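PDB 4OM9: serine protease pet from Escherichia coli, which acts as an autotransporter enterotoxin, a serine protease carried on a long beta-helix that probably cleaves host alpha-fodrin. Local coordinates for residues Asn745-Glu756 with Asp787-Gln798. Numbering follows the deposited sequence.
Sequences NQASVTGDIKSE and DTSYQGSIKAAQ
Tyr790 turns the edge of its ring to Val749 and brings its hydroxyl end over to Ile753 CG2, spanning the bend between two strand pairs of neighbouring coils in the parallel beta-helix of this autotransporter passenger domain. Strand 747-750 runs beside strand 788-791 and strand 753-755 beside strand 794-796, in parallel register, so that Val749 pairs with Tyr790 and Ile753 with Ile794. With CG anti to the backbone N (chi1 164°), the ring leans toward the neighbouring coil, and its CD1 comes within 3.8 Å of Val749 CG1. Phe763 stacks on the same ring. A tyrosine suits this corner because its hydroxyl reaches the backbone of the turn: Tyr790 OH accepts the N-H of Ser793 (OH to N 3.2 Å) and lies near Gly751 O. Gly751 itself adopts backbone angles at which a side chain would strike the preceding carbonyl, and its N donates to Gln791 O at 2.8 Å, keeping the ladder going into the bend. Ser748 OG donates to Ser789 OG at 3.2 Å, and on the same face the long charged chains of Lys754 and Lys795 can keep their ammonium ends in solvent. Past the turn, Ile753 and Ile794 lie side by side, their beta-branched chains suiting the strand and packing coil on coil in the apolar interior; CG2 of Ile753 presses to 3.5 Å from CG1 of Ile794, tighter than ordinary van der Waals contact.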
ATOM      1  N   ASN A 745      26.990 -18.270  -7.175  1.00 70.54           N
ATOM      2  CA  ASN A 745      27.287 -17.112  -8.017  1.00 71.27           C
ATOM      3  C   ASN A 745      28.264 -16.119  -7.406  1.00 70.70           C
ATOM      4  O   ASN A 745      27.880 -15.017  -7.042  1.00 70.26           O
ATOM      5  CB  ASN A 745      25.993 -16.382  -8.379  1.00 71.53           C
ATOM      6  CG  ASN A 745      25.348 -16.931  -9.635  1.00 82.15           C
ATOM      7  OD1 ASN A 745      24.608 -17.915  -9.590  1.00 81.93           O
ATOM      8  ND2 ASN A 745      25.628 -16.297 -10.769  1.00 82.26           N
ATOM      9  N   GLN A 746      29.528 -16.517  -7.313  1.00 72.38           N
ATOM     10  CA  GLN A 746      30.596 -15.655  -6.809  1.00 76.06           C
ATOM     11  C   GLN A 746      30.299 -15.160  -5.396  1.00 72.04           C
ATOM     12  O   GLN A 746      30.342 -13.964  -5.104  1.00 70.77           O
ATOM     13  CB  GLN A 746      30.838 -14.494  -7.774  1.00 78.28           C
ATOM     14  CG  GLN A 746      31.563 -14.934  -9.040  1.00 79.56           C
ATOM     15  CD  GLN A 746      31.611 -13.864 -10.101  1.00 83.89           C
ATOM     16  OE1 GLN A 746      31.045 -12.786  -9.935  1.00 94.37           O
ATOM     17  NE2 GLN A 746      32.289 -14.154 -11.202  1.00 92.03           N
ATOM     18  N   ALA A 747      29.992 -16.120  -4.531  1.00 67.88           N
ATOM     19  CA  ALA A 747      29.775 -15.885  -3.119  1.00 66.41           C
ATOM     20  C   ALA A 747      30.913 -16.490  -2.305  1.00 65.78           C
ATOM     21  O   ALA A 747      31.239 -17.660  -2.471  1.00 66.07           O
ATOM     22  CB  ALA A 747      28.449 -16.476  -2.688  1.00 65.84           C
ATOM     23  N   SER A 748      31.508 -15.697  -1.423  1.00 66.33           N
ATOM     24  CA  SER A 748      32.536 -16.195  -0.519  1.00 67.88           C
ATOM     25  C   SER A 748      32.036 -16.151   0.923  1.00 62.89           C
ATOM     26  O   SER A 748      31.903 -15.082   1.502  1.00 62.32           O
ATOM     27  CB  SER A 748      33.819 -15.382  -0.670  1.00 72.64           C
ATOM     28  OG  SER A 748      34.784 -15.793   0.279  1.00 76.82           O
ATOM     29  N   VAL A 749      31.765 -17.318   1.494  1.00 62.40           N
ATOM     30  CA  VAL A 749      31.050 -17.423   2.761  1.00 61.19           C
ATOM     31  C   VAL A 749      31.925 -17.936   3.896  1.00 60.40           C
ATOM     32  O   VAL A 749      32.416 -19.064   3.854  1.00 60.65           O
ATOM     33  CB  VAL A 749      29.841 -18.364   2.627  1.00 61.23           C
ATOM     34  CG1 VAL A 749      29.055 -18.423   3.928  1.00 60.06           C
ATOM     35  CG2 VAL A 749      28.965 -17.925   1.477  1.00 62.09           C
ATOM     36  N   THR A 750      32.103 -17.111   4.924  1.00 62.67           N
ATOM     37  CA  THR A 750      32.909 -17.497   6.077  1.00 61.65           C
ATOM     38  C   THR A 750      32.000 -17.678   7.294  1.00 61.73           C
ATOM     39  O   THR A 750      30.981 -17.003   7.419  1.00 62.90           O
ATOM     40  CB  THR A 750      34.018 -16.441   6.371  1.00 63.99           C
ATOM     41  OG1 THR A 750      34.867 -16.303   5.225  1.00 71.91           O
ATOM     42  CG2 THR A 750      34.877 -16.839   7.567  1.00 65.78           C
ATOM     43  N   GLY A 751      32.357 -18.605   8.177  1.00 58.31           N
ATOM     44  CA  GLY A 751      31.619 -18.812   9.410  1.00 56.21           C
ATOM     45  C   GLY A 751      30.948 -20.166   9.431  1.00 56.31           C
ATOM     46  O   GLY A 751      30.319 -20.564   8.448  1.00 57.00           O
ATOM     47  N   ASP A 752      31.077 -20.868  10.553  1.00 68.94           N
ATOM     48  CA  ASP A 752      30.625 -22.256  10.654  1.00 68.56           C
ATOM     49  C   ASP A 752      29.128 -22.370  10.414  1.00 64.73           C
ATOM     50  O   ASP A 752      28.392 -21.399  10.555  1.00 62.08           O
ATOM     51  CB  ASP A 752      30.979 -22.841  12.024  1.00 69.19           C
ATOM     52  CG  ASP A 752      32.465 -22.762  12.329  1.00 73.66           C
ATOM     53  OD1 ASP A 752      33.278 -22.859  11.390  1.00 77.49           O
ATOM     54  OD2 ASP A 752      32.822 -22.596  13.512  1.00 70.06           O
ATOM     55  N   ILE A 753      28.675 -23.551  10.023  1.00 75.26           N
ATOM     56  CA  ILE A 753      27.244 -23.773   9.904  1.00 76.82           C
ATOM     57  C   ILE A 753      26.853 -25.067  10.602  1.00 80.54           C
ATOM     58  O   ILE A 753      27.393 -26.138  10.324  1.00 86.26           O
ATOM     59  CB  ILE A 753      26.775 -23.794   8.433  1.00 72.57           C
ATOM     60  CG1 ILE A 753      25.407 -24.462   8.319  1.00 79.02           C
ATOM     61  CG2 ILE A 753      27.764 -24.509   7.562  1.00 79.93           C
ATOM     62  CD1 ILE A 753      24.810 -24.376   6.934  1.00 79.70           C
ATOM     63  N   LYS A 754      25.918 -24.943  11.534  1.00 56.59           N
ATOM     64  CA  LYS A 754      25.472 -26.065  12.325  1.00 57.62           C
ATOM     65  C   LYS A 754      23.972 -26.225  12.168  1.00 56.88           C
ATOM     66  O   LYS A 754      23.273 -25.267  11.841  1.00 55.16           O
ATOM     67  CB  LYS A 754      25.846 -25.873  13.792  1.00 57.23           C
ATOM     68  CG  LYS A 754      25.038 -24.826  14.491  1.00 55.08           C
ATOM     69  CD  LYS A 754      25.285 -24.825  15.981  1.00 54.95           C
ATOM     70  CE  LYS A 754      24.446 -23.739  16.645  1.00 52.84           C
ATOM     71  NZ  LYS A 754      24.448 -23.886  18.127  1.00 52.84           N
ATOM     72  N   SER A 755      23.486 -27.439  12.397  1.00 58.24           N
ATOM     73  CA  SER A 755      22.072 -27.760  12.260  1.00 57.83           C
ATOM     74  C   SER A 755      21.780 -29.157  12.763  1.00 64.55           C
ATOM     75  O   SER A 755      22.608 -30.051  12.605  1.00 68.47           O
ATOM     76  CB  SER A 755      21.633 -27.658  10.802  1.00 59.02           C
ATOM     77  OG  SER A 755      20.340 -28.217  10.618  1.00 57.83           O
ATOM     78  N   GLU A 756      20.609 -29.360  13.357  1.00 68.81           N
ATOM     79  CA  GLU A 756      20.185 -30.715  13.681  1.00 74.40           C
ATOM     80  C   GLU A 756      18.803 -31.041  13.129  1.00 78.97           C
ATOM     81  O   GLU A 756      18.142 -31.971  13.596  1.00 83.81           O
ATOM     82  CB  GLU A 756      20.224 -30.957  15.187  1.00 81.28           C
ATOM     83  CG  GLU A 756      19.655 -29.864  16.047  1.00 78.65           C
ATOM     84  CD  GLU A 756      19.959 -30.103  17.512  1.00 86.60           C
ATOM     85  OE1 GLU A 756      19.404 -29.384  18.368  1.00 91.67           O
ATOM     86  OE2 GLU A 756      20.758 -31.021  17.804  1.00 88.63           O
ATOM     87  N   ASP A 787      31.584 -20.896  -8.873  1.00 91.02           N
ATOM     88  CA  ASP A 787      31.876 -19.568  -8.371  1.00 91.70           C
ATOM     89  C   ASP A 787      31.437 -19.466  -6.913  1.00 86.71           C
ATOM     90  O   ASP A 787      30.575 -18.672  -6.583  1.00 79.20           O
ATOM     91  CB  ASP A 787      31.174 -18.515  -9.228  1.00 95.79           C
ATOM     92  CG  ASP A 787      29.770 -18.934  -9.632  1.00 88.63           C
ATOM     93  OD1 ASP A 787      29.127 -19.697  -8.875  1.00 85.36           O
ATOM     94  OD2 ASP A 787      29.309 -18.505 -10.708  1.00 89.41           O
ATOM     95  N   THR A 788      32.005 -20.287  -6.037  1.00 86.10           N
ATOM     96  CA  THR A 788      31.574 -20.255  -4.644  1.00 78.05           C
ATOM     97  C   THR A 788      32.592 -20.857  -3.700  1.00 77.64           C
ATOM     98  O   THR A 788      33.010 -22.003  -3.865  1.00 81.57           O
ATOM     99  CB  THR A 788      30.226 -20.997  -4.447  1.00 79.30           C
ATOM    100  OG1 THR A 788      29.206 -20.371  -5.240  1.00 78.31           O
ATOM    101  CG2 THR A 788      29.806 -20.971  -2.980  1.00 76.38           C
ATOM    102  N   SER A 789      32.999 -20.082  -2.703  1.00 76.19           N
ATOM    103  CA  SER A 789      33.842 -20.631  -1.654  1.00 75.65           C
ATOM    104  C   SER A 789      33.136 -20.474  -0.318  1.00 74.01           C
ATOM    105  O   SER A 789      32.387 -19.518  -0.108  1.00 73.05           O
ATOM    106  CB  SER A 789      35.214 -19.955  -1.624  1.00 75.80           C
ATOM    107  OG  SER A 789      35.140 -18.691  -0.989  1.00 74.75           O
ATOM    108  N   TYR A 790      33.366 -21.444   0.559  1.00 73.87           N
ATOM    109  CA  TYR A 790      32.863 -21.439   1.915  1.00 72.50           C
ATOM    110  C   TYR A 790      33.977 -21.830   2.867  1.00 72.16           C
ATOM    111  O   TYR A 790      34.926 -22.510   2.455  1.00 73.30           O
ATOM    112  CB  TYR A 790      31.669 -22.393   2.060  1.00 72.90           C
ATOM    113  CG  TYR A 790      31.374 -22.714   3.501  1.00 71.91           C
ATOM    114  CD1 TYR A 790      30.653 -21.831   4.294  1.00 70.55           C
ATOM    115  CD2 TYR A 790      31.867 -23.873   4.085  1.00 72.46           C
ATOM    116  CE1 TYR A 790      30.412 -22.110   5.622  1.00 69.76           C
ATOM    117  CE2 TYR A 790      31.632 -24.157   5.404  1.00 71.68           C
ATOM    118  CZ  TYR A 790      30.910 -23.278   6.169  1.00 70.32           C
ATOM    119  OH  TYR A 790      30.687 -23.578   7.487  1.00 69.68           O
ATOM    120  N   GLN A 791      33.879 -21.405   4.129  1.00 83.93           N
ATOM    121  CA  GLN A 791      34.743 -21.960   5.187  1.00 81.15           C
ATOM    122  C   GLN A 791      34.202 -21.694   6.591  1.00 83.20           C
ATOM    123  O   GLN A 791      33.847 -20.577   6.916  1.00 82.90           O
ATOM    124  CB  GLN A 791      36.189 -21.430   5.070  1.00 88.01           C
ATOM    125  CG  GLN A 791      36.322 -19.932   5.225  1.00 86.43           C
ATOM    126  CD  GLN A 791      37.707 -19.569   5.764  1.00 86.66           C
ATOM    127  OE1 GLN A 791      38.001 -19.796   6.943  1.00 88.27           O
ATOM    128  NE2 GLN A 791      38.564 -19.030   4.903  1.00 82.93           N
ATOM    129  N   GLY A 792      34.157 -22.728   7.425  1.00 74.44           N
ATOM    130  CA  GLY A 792      34.615 -24.045   7.031  1.00 82.53           C
ATOM    131  C   GLY A 792      34.393 -25.123   8.068  1.00 81.73           C
ATOM    132  O   GLY A 792      35.301 -25.885   8.348  1.00 87.05           O
ATOM    133  N   SER A 793      33.191 -25.191   8.634  1.00 74.42           N
ATOM    134  CA  SER A 793      32.857 -26.265   9.567  1.00 71.07           C
ATOM    135  C   SER A 793      31.357 -26.548   9.579  1.00 71.28           C
ATOM    136  O   SER A 793      30.566 -25.696   9.970  1.00 70.18           O
ATOM    137  CB  SER A 793      33.339 -25.915  10.973  1.00 69.92           C
ATOM    138  OG  SER A 793      32.714 -26.735  11.941  1.00 70.25           O
ATOM    139  N   ILE A 794      30.971 -27.753   9.164  1.00 76.48           N
ATOM    140  CA  ILE A 794      29.554 -28.103   9.058  1.00 73.26           C
ATOM    141  C   ILE A 794      29.139 -29.269   9.953  1.00 75.83           C
ATOM    142  O   ILE A 794      29.404 -30.433   9.642  1.00 80.75           O
ATOM    143  CB  ILE A 794      29.169 -28.469   7.614  1.00 76.73           C
ATOM    144  CG1 ILE A 794      29.568 -27.365   6.650  1.00 74.61           C
ATOM    145  CG2 ILE A 794      27.677 -28.753   7.509  1.00 74.91           C
ATOM    146  CD1 ILE A 794      29.355 -27.735   5.211  1.00 77.56           C
ATOM    147  N   LYS A 795      28.462 -28.958  11.050  1.00 73.33           N
ATOM    148  CA  LYS A 795      27.920 -29.994  11.913  1.00 74.28           C
ATOM    149  C   LYS A 795      26.425 -30.154  11.694  1.00 74.79           C
ATOM    150  O   LYS A 795      25.622 -29.662  12.477  1.00 74.09           O
ATOM    151  CB  LYS A 795      28.208 -29.673  13.378  1.00 73.30           C
ATOM    152  CG  LYS A 795      29.632 -29.229  13.624  1.00 72.50           C
ATOM    153  CD  LYS A 795      30.048 -29.461  15.058  1.00 72.24           C
ATOM    154  CE  LYS A 795      31.488 -29.018  15.285  1.00 71.49           C
ATOM    155  NZ  LYS A 795      31.645 -27.551  15.043  1.00 69.80           N
ATOM    156  N   ALA A 796      26.056 -30.843  10.621  1.00 76.11           N
ATOM    157  CA  ALA A 796      24.654 -31.111  10.326  1.00 76.83           C
ATOM    158  C   ALA A 796      24.432 -32.578   9.961  1.00 85.19           C
ATOM    159  O   ALA A 796      24.585 -32.956   8.802  1.00 88.09           O
ATOM    160  CB  ALA A 796      24.180 -30.216   9.205  1.00 76.74           C
ATOM    161  N   ALA A 797      24.050 -33.394  10.945  1.00 83.59           N
ATOM    162  CA  ALA A 797      23.991 -34.851  10.768  1.00 83.42           C
ATOM    163  C   ALA A 797      22.660 -35.378  10.214  1.00 86.83           C
ATOM    164  O   ALA A 797      22.375 -36.570  10.318  1.00 91.53           O
ATOM    165  CB  ALA A 797      24.299 -35.544  12.092  1.00 82.41           C
ATOM    166  N   GLN A 798      21.842 -34.501   9.636  1.00 83.26           N
ATOM    167  CA  GLN A 798      20.599 -34.937   9.002  1.00 83.68           C
ATOM    168  C   GLN A 798      20.433 -34.276   7.644  1.00 82.98           C
ATOM    169  O   GLN A 798      19.493 -34.567   6.905  1.00 83.93           O
ATOM    170  CB  GLN A 798      19.387 -34.620   9.879  1.00 83.15           C
ATOM    171  CG  GLN A 798      19.387 -35.285  11.245  1.00 87.35           C
ATOM    172  CD  GLN A 798      19.907 -34.372  12.337  1.00 90.69           C
ATOM    173  OE1 GLN A 798      20.747 -33.505  12.090  1.00 92.03           O
ATOM    174  NE2 GLN A 798      19.400 -34.551  13.553  1.00 89.71           N
TER